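Local coordinates for putative lipoprotein (Clostridium perfringens ATCC 13124, PDB 4R7R) that is of unknown function but, as a putative lipoprotein with an alpha-beta fold, is probably attached to the cell surface and may bind lipid, at residues 22-34 against 67-80. Sequence-based numbering, arbitrary orientation.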
loop_
_atom_site.group_PDB
_atom_site.type_symbol
_atom_site.label_atom_id
_atom_site.label_comp_id
_atom_site.label_asym_id
_atom_site.label_seq_id
_atom_site.Cartn_x
_atom_site.Cartn_y
_atom_site.Cartn_z
ATOM N N ASN A 22 -13.647 -0.858 -8.506
ATOM C CA ASN A 22 -14.035 -2.050 -7.760
ATOM C C ASN A 22 -12.820 -2.877 -7.355
ATOM O O ASN A 22 -12.245 -3.579 -8.182
ATOM C CB ASN A 22 -14.996 -2.917 -8.584
ATOM C CG ASN A 22 -16.387 -2.302 -8.712
ATOM O OD1 ASN A 22 -16.766 -1.436 -7.920
ATOM N ND2 ASN A 22 -17.158 -2.758 -9.703
ATOM N N ILE A 23 -12.430 -2.800 -6.084
ATOM C CA ILE A 23 -11.288 -3.576 -5.616
ATOM C C ILE A 23 -11.627 -4.516 -4.458
ATOM O O ILE A 23 -12.559 -4.285 -3.689
ATOM C CB ILE A 23 -10.093 -2.663 -5.178
ATOM C CG1 ILE A 23 -10.445 -1.797 -3.966
ATOM C CG2 ILE A 23 -9.609 -1.799 -6.341
ATOM C CD1 ILE A 23 -9.245 -1.064 -3.401
ATOM N N LYS A 24 -10.859 -5.594 -4.369
ATOM C CA LYS A 24 -10.859 -6.456 -3.204
ATOM C C LYS A 24 -9.487 -6.370 -2.559
ATOM O O LYS A 24 -8.476 -6.234 -3.254
ATOM C CB LYS A 24 -11.185 -7.898 -3.585
ATOM C CG LYS A 24 -12.626 -8.126 -3.963
ATOM C CD LYS A 24 -12.812 -9.511 -4.549
ATOM C CE LYS A 24 -14.292 -9.856 -4.683
ATOM N NZ LYS A 24 -14.502 -11.200 -5.297
ATOM N N ILE A 25 -9.444 -6.438 -1.232
ATOM C CA ILE A 25 -8.168 -6.360 -0.546
ATOM C C ILE A 25 -7.928 -7.590 0.309
ATOM O O ILE A 25 -8.821 -8.085 0.977
ATOM C CB ILE A 25 -8.071 -5.109 0.329
ATOM C CG1 ILE A 25 -8.184 -3.849 -0.528
ATOM C CG2 ILE A 25 -6.752 -5.096 1.069
ATOM C CD1 ILE A 25 -8.301 -2.582 0.301
ATOM N N ARG A 26 -6.704 -8.090 0.252
ATOM C CA ARG A 26 -6.281 -9.177 1.102
ATOM C C ARG A 26 -5.125 -8.714 1.941
ATOM O O ARG A 26 -4.188 -8.135 1.416
ATOM C CB ARG A 26 -5.866 -10.379 0.278
ATOM C CG ARG A 26 -6.828 -11.506 0.362
ATOM C CD ARG A 26 -6.456 -12.585 -0.630
ATOM N NE ARG A 26 -6.169 -12.059 -1.965
ATOM C CZ ARG A 26 -4.991 -12.173 -2.571
ATOM N NH1 ARG A 26 -3.984 -12.792 -1.958
ATOM N NH2 ARG A 26 -4.821 -11.674 -3.790
ATOM N N LEU A 27 -5.209 -8.952 3.243
ATOM C CA LEU A 27 -4.127 -8.635 4.158
ATOM C C LEU A 27 -3.394 -9.906 4.580
ATOM O O LEU A 27 -4.022 -10.907 4.938
ATOM C CB LEU A 27 -4.656 -7.912 5.395
ATOM C CG LEU A 27 -5.297 -6.538 5.237
ATOM C CD1 LEU A 27 -5.521 -5.912 6.603
ATOM C CD2 LEU A 27 -4.413 -5.652 4.392
ATOM N N LEU A 28 -2.065 -9.853 4.536
ATOM C CA LEU A 28 -1.226 -10.937 5.027
ATOM C C LEU A 28 -0.327 -10.477 6.190
ATOM O O LEU A 28 0.457 -9.536 6.035
ATOM C CB LEU A 28 -0.368 -11.490 3.886
ATOM C CG LEU A 28 0.541 -12.662 4.257
ATOM C CD1 LEU A 28 -0.312 -13.865 4.576
ATOM C CD2 LEU A 28 1.508 -12.969 3.134
ATOM N N ASP A 29 -0.441 -11.144 7.341
ATOM C CA ASP A 29 0.447 -10.908 8.488
ATOM C C ASP A 29 1.805 -11.580 8.217
ATOM O O ASP A 29 1.874 -12.794 8.043
ATOM C CB ASP A 29 -0.210 -11.443 9.778
ATOM C CG ASP A 29 0.524 -11.023 11.068
ATOM O OD1 ASP A 29 1.772 -11.036 11.092
ATOM O OD2 ASP A 29 -0.156 -10.702 12.080
HETATM N N MSE A 30 2.882 -10.798 8.168
HETATM C CA MSE A 30 4.191 -11.347 7.795
HETATM C C MSE A 30 4.922 -12.046 8.945
HETATM O O MSE A 30 6.010 -12.579 8.759
HETATM C CB MSE A 30 5.089 -10.246 7.218
HETATM C CG MSE A 30 4.680 -9.778 5.831
HETATM SE SE MSE A 30 4.372 -11.268 4.623
HETATM C CE MSE A 30 6.201 -11.464 3.961
ATOM N N ASN A 31 4.319 -12.057 10.127
ATOM C CA ASN A 31 4.918 -12.716 11.279
ATOM C C ASN A 31 4.336 -14.121 11.469
ATOM O O ASN A 31 5.031 -15.037 11.902
ATOM C CB ASN A 31 4.714 -11.857 12.530
ATOM C CG ASN A 31 5.131 -12.565 13.810
ATOM O OD1 ASN A 31 4.393 -13.403 14.335
ATOM N ND2 ASN A 31 6.310 -12.217 14.331
ATOM N N ILE A 32 3.063 -14.277 11.107
ATOM C CA ILE A 32 2.286 -15.495 11.338
ATOM C C ILE A 32 1.863 -16.143 10.015
ATOM O O ILE A 32 1.583 -17.345 9.946
ATOM C CB ILE A 32 1.035 -15.174 12.187
ATOM C CG1 ILE A 32 1.443 -14.418 13.455
ATOM C CG2 ILE A 32 0.254 -16.435 12.527
ATOM C CD1 ILE A 32 0.302 -14.140 14.421
ATOM N N TYR A 33 1.823 -15.317 8.974
ATOM C CA TYR A 33 1.454 -15.725 7.619
ATOM C C TYR A 33 0.003 -16.180 7.562
ATOM O O TYR A 33 -0.388 -17.033 6.762
ATOM C CB TYR A 33 2.436 -16.782 7.096
ATOM C CG TYR A 33 3.766 -16.139 6.778
ATOM C CD1 TYR A 33 4.012 -15.588 5.515
ATOM C CD2 TYR A 33 4.752 -16.011 7.758
ATOM C CE1 TYR A 33 5.222 -14.963 5.224
ATOM C CE2 TYR A 33 5.960 -15.379 7.482
ATOM C CZ TYR A 33 6.193 -14.864 6.211
ATOM O OH TYR A 33 7.398 -14.246 5.930
ATOM N N SER A 34 -0.794 -15.549 8.415
ATOM C CA SER A 34 -2.240 -15.649 8.363
ATOM C C SER A 34 -2.811 -14.549 7.467
ATOM O O SER A 34 -2.280 -13.433 7.406
ATOM C CB SER A 34 -2.824 -15.558 9.771
ATOM O OG SER A 34 -2.320 -14.417 10.447
ATOM N N LYS A 67 11.851 -7.962 6.226
ATOM C CA LYS A 67 10.499 -8.158 5.714
ATOM C C LYS A 67 9.500 -7.139 6.242
ATOM O O LYS A 67 9.636 -6.638 7.362
ATOM C CB LYS A 67 10.005 -9.581 6.023
ATOM C CG LYS A 67 9.703 -9.887 7.480
ATOM C CD LYS A 67 9.371 -11.365 7.641
ATOM C CE LYS A 67 9.218 -11.767 9.099
ATOM N NZ LYS A 67 8.838 -13.210 9.209
ATOM N N PRO A 68 8.486 -6.832 5.425
ATOM C CA PRO A 68 7.382 -5.983 5.863
ATOM C C PRO A 68 6.712 -6.531 7.111
ATOM O O PRO A 68 6.905 -7.693 7.477
ATOM C CB PRO A 68 6.408 -6.025 4.676
ATOM C CG PRO A 68 6.783 -7.261 3.925
ATOM C CD PRO A 68 8.260 -7.350 4.069
ATOM N N LEU A 69 5.929 -5.682 7.760
ATOM C CA LEU A 69 5.069 -6.125 8.828
ATOM C C LEU A 69 3.852 -6.817 8.211
ATOM O O LEU A 69 3.416 -7.885 8.655
ATOM C CB LEU A 69 4.658 -4.933 9.696
ATOM C CG LEU A 69 5.849 -4.240 10.376
ATOM C CD1 LEU A 69 5.375 -3.076 11.222
ATOM C CD2 LEU A 69 6.693 -5.218 11.217
ATOM N N TYR A 70 3.323 -6.200 7.163
ATOM C CA TYR A 70 2.119 -6.676 6.512
ATOM C C TYR A 70 2.236 -6.535 5.006
ATOM O O TYR A 70 3.002 -5.699 4.492
ATOM C CB TYR A 70 0.885 -5.890 6.964
ATOM C CG TYR A 70 0.582 -5.919 8.439
ATOM C CD1 TYR A 70 -0.011 -7.037 9.032
ATOM C CD2 TYR A 70 0.850 -4.814 9.237
ATOM C CE1 TYR A 70 -0.308 -7.057 10.389
ATOM C CE2 TYR A 70 0.545 -4.824 10.593
ATOM C CZ TYR A 70 -0.030 -5.947 11.161
ATOM O OH TYR A 70 -0.314 -5.952 12.504
ATOM N N LYS A 71 1.420 -7.315 4.312
ATOM C CA LYS A 71 1.340 -7.260 2.873
ATOM C C LYS A 71 -0.123 -7.078 2.483
ATOM O O LYS A 71 -1.003 -7.843 2.906
ATOM C CB LYS A 71 1.929 -8.532 2.272
ATOM C CG LYS A 71 2.721 -8.335 1.006
ATOM C CD LYS A 71 3.426 -9.640 0.584
ATOM C CE LYS A 71 4.224 -9.419 -0.683
ATOM N NZ LYS A 71 5.436 -8.613 -0.424
ATOM N N ILE A 72 -0.377 -6.039 1.700
ATOM C CA ILE A 72 -1.701 -5.749 1.179
ATOM C C ILE A 72 -1.829 -6.142 -0.315
ATOM O O ILE A 72 -1.119 -5.611 -1.185
ATOM C CB ILE A 72 -2.022 -4.251 1.371
ATOM C CG1 ILE A 72 -1.926 -3.873 2.861
ATOM C CG2 ILE A 72 -3.385 -3.908 0.779
ATOM C CD1 ILE A 72 -2.319 -2.398 3.219
ATOM N N PHE A 73 -2.727 -7.080 -0.605
ATOM C CA PHE A 73 -2.992 -7.481 -1.987
ATOM C C PHE A 73 -4.243 -6.805 -2.491
ATOM O O PHE A 73 -5.350 -7.090 -2.027
ATOM C CB PHE A 73 -3.121 -9.002 -2.106
ATOM C CG PHE A 73 -1.836 -9.714 -1.855
ATOM C CD1 PHE A 73 -0.881 -9.809 -2.849
ATOM C CD2 PHE A 73 -1.552 -10.239 -0.601
ATOM C CE1 PHE A 73 0.325 -10.448 -2.622
ATOM C CE2 PHE A 73 -0.353 -10.877 -0.366
ATOM C CZ PHE A 73 0.594 -10.979 -1.383
ATOM N N ILE A 74 -4.056 -5.882 -3.425
ATOM C CA ILE A 74 -5.174 -5.170 -4.019
ATOM C C ILE A 74 -5.514 -5.834 -5.343
ATOM O O ILE A 74 -4.727 -5.815 -6.300
ATOM C CB ILE A 74 -4.870 -3.690 -4.231
ATOM C CG1 ILE A 74 -4.490 -3.044 -2.902
ATOM C CG2 ILE A 74 -6.074 -2.987 -4.823
ATOM C CD1 ILE A 74 -3.927 -1.651 -3.054
ATOM N N ASP A 75 -6.681 -6.459 -5.369
ATOM C CA ASP A 75 -7.109 -7.239 -6.513
ATOM C C ASP A 75 -8.136 -6.434 -7.284
ATOM O O ASP A 75 -9.284 -6.314 -6.865
ATOM C CB ASP A 75 -7.688 -8.593 -6.064
ATOM C CG ASP A 75 -6.774 -9.331 -5.069
ATOM O OD1 ASP A 75 -5.780 -9.932 -5.534
ATOM O OD2 ASP A 75 -7.041 -9.313 -3.831
ATOM N N LEU A 76 -7.705 -5.842 -8.391
ATOM C CA LEU A 76 -8.630 -5.170 -9.297
ATOM C C LEU A 76 -9.143 -6.199 -10.298
ATOM O O LEU A 76 -8.849 -7.391 -10.168
ATOM C CB LEU A 76 -7.961 -3.994 -10.010
ATOM C CG LEU A 76 -7.267 -2.976 -9.099
ATOM C CD1 LEU A 76 -5.755 -3.079 -9.228
ATOM C CD2 LEU A 76 -7.737 -1.568 -9.403
ATOM N N ASN A 77 -9.908 -5.745 -11.284
ATOM C CA ASN A 77 -10.474 -6.648 -12.280
ATOM C C ASN A 77 -9.407 -7.538 -12.940
ATOM O O ASN A 77 -9.415 -8.757 -12.771
ATOM C CB ASN A 77 -11.240 -5.849 -13.350
ATOM C CG ASN A 77 -12.750 -5.796 -13.085
ATOM O OD1 ASN A 77 -13.482 -6.741 -13.396
ATOM N ND2 ASN A 77 -13.219 -4.683 -12.520
ATOM N N SER A 78 -8.480 -6.925 -13.666
ATOM C CA SER A 78 -7.441 -7.677 -14.365
ATOM C C SER A 78 -6.106 -7.662 -13.616
ATOM O O SER A 78 -5.428 -8.684 -13.516
ATOM C CB SER A 78 -7.260 -7.120 -15.778
ATOM O OG SER A 78 -7.161 -5.706 -15.753
ATOM N N GLU A 79 -5.750 -6.494 -13.085
ATOM C CA GLU A 79 -4.463 -6.271 -12.425
ATOM C C GLU A 79 -4.465 -6.626 -10.943
ATOM O O GLU A 79 -5.512 -6.636 -10.303
ATOM C CB GLU A 79 -4.054 -4.804 -12.578
ATOM C CG GLU A 79 -3.522 -4.437 -13.945
ATOM C CD GLU A 79 -2.021 -4.664 -14.058
ATOM O OE1 GLU A 79 -1.474 -4.471 -15.174
ATOM O OE2 GLU A 79 -1.395 -5.027 -13.028
ATOM N N LYS A 80 -3.282 -6.909 -10.405
ATOM C CA LYS A 80 -3.102 -6.991 -8.959
ATOM C C LYS A 80 -1.918 -6.110 -8.519
ATOM O O LYS A 80 -0.854 -6.114 -9.141
ATOM C CB LYS A 80 -2.888 -8.440 -8.481
ATOM C CG LYS A 80 -2.409 -8.495 -7.000
ATOM C CD LYS A 80 -2.728 -9.798 -6.264
ATOM C CE LYS A 80 -1.537 -10.750 -6.210
ATOM N NZ LYS A 80 -1.867 -11.985 -5.436
#
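Arg26 lies across Phe73 and reaches on to Asp75 where strands 24-29 and 70-75 pair antiparallel, inside the single antiparallel sheet of this alpha-beta fold. Three hydrogen-bonded pairs, Lys24 with Asp75, Arg26 with Phe73 and Leu28 with Lys71, supply two backbone bonds each, Phe73 N to Arg26 O being 2.7 Å. Bent at chi3 (-47°), the arginine chain turns its guanidinium nearly parallel to the Phe73 ring, the planes 9° apart. Phe73 CB sits beneath one guanidinium face, offset toward its rim; arginine suits this half-exposed place because its flat end can lie along Phe73 while its N-H groups still reach acids at the edge. There Arg26 NH2 meets the syn side of Asp75 OD1 at 2.6 Å in a salt bridge, while the bond from Arg26 NE to Asp75 OD2 is weak. Glu35 takes NH1, so two acids share the charge and probably offset the nearby ammonium of Lys80.

Around Ile25, Leu27, Ile72 and Ile74 the other face is apolar, and branched aliphatic side chains suit its packing on helices 45-52 and 116-125. Ile25 and Ile72 lie side by side, CG2 to CG2 3.6 Å, and Leu27 CD2 rests on Ile72 CG1. Asp29 and Tyr70 mark the polar end of this face, where Asp29 OD1 accepts from Asn31 N in an Asx turn. Met30, a selenomethionine, follows, its CG against Pro68 CG, and Lys67 NZ donates to Met30 O at 2.9 Å.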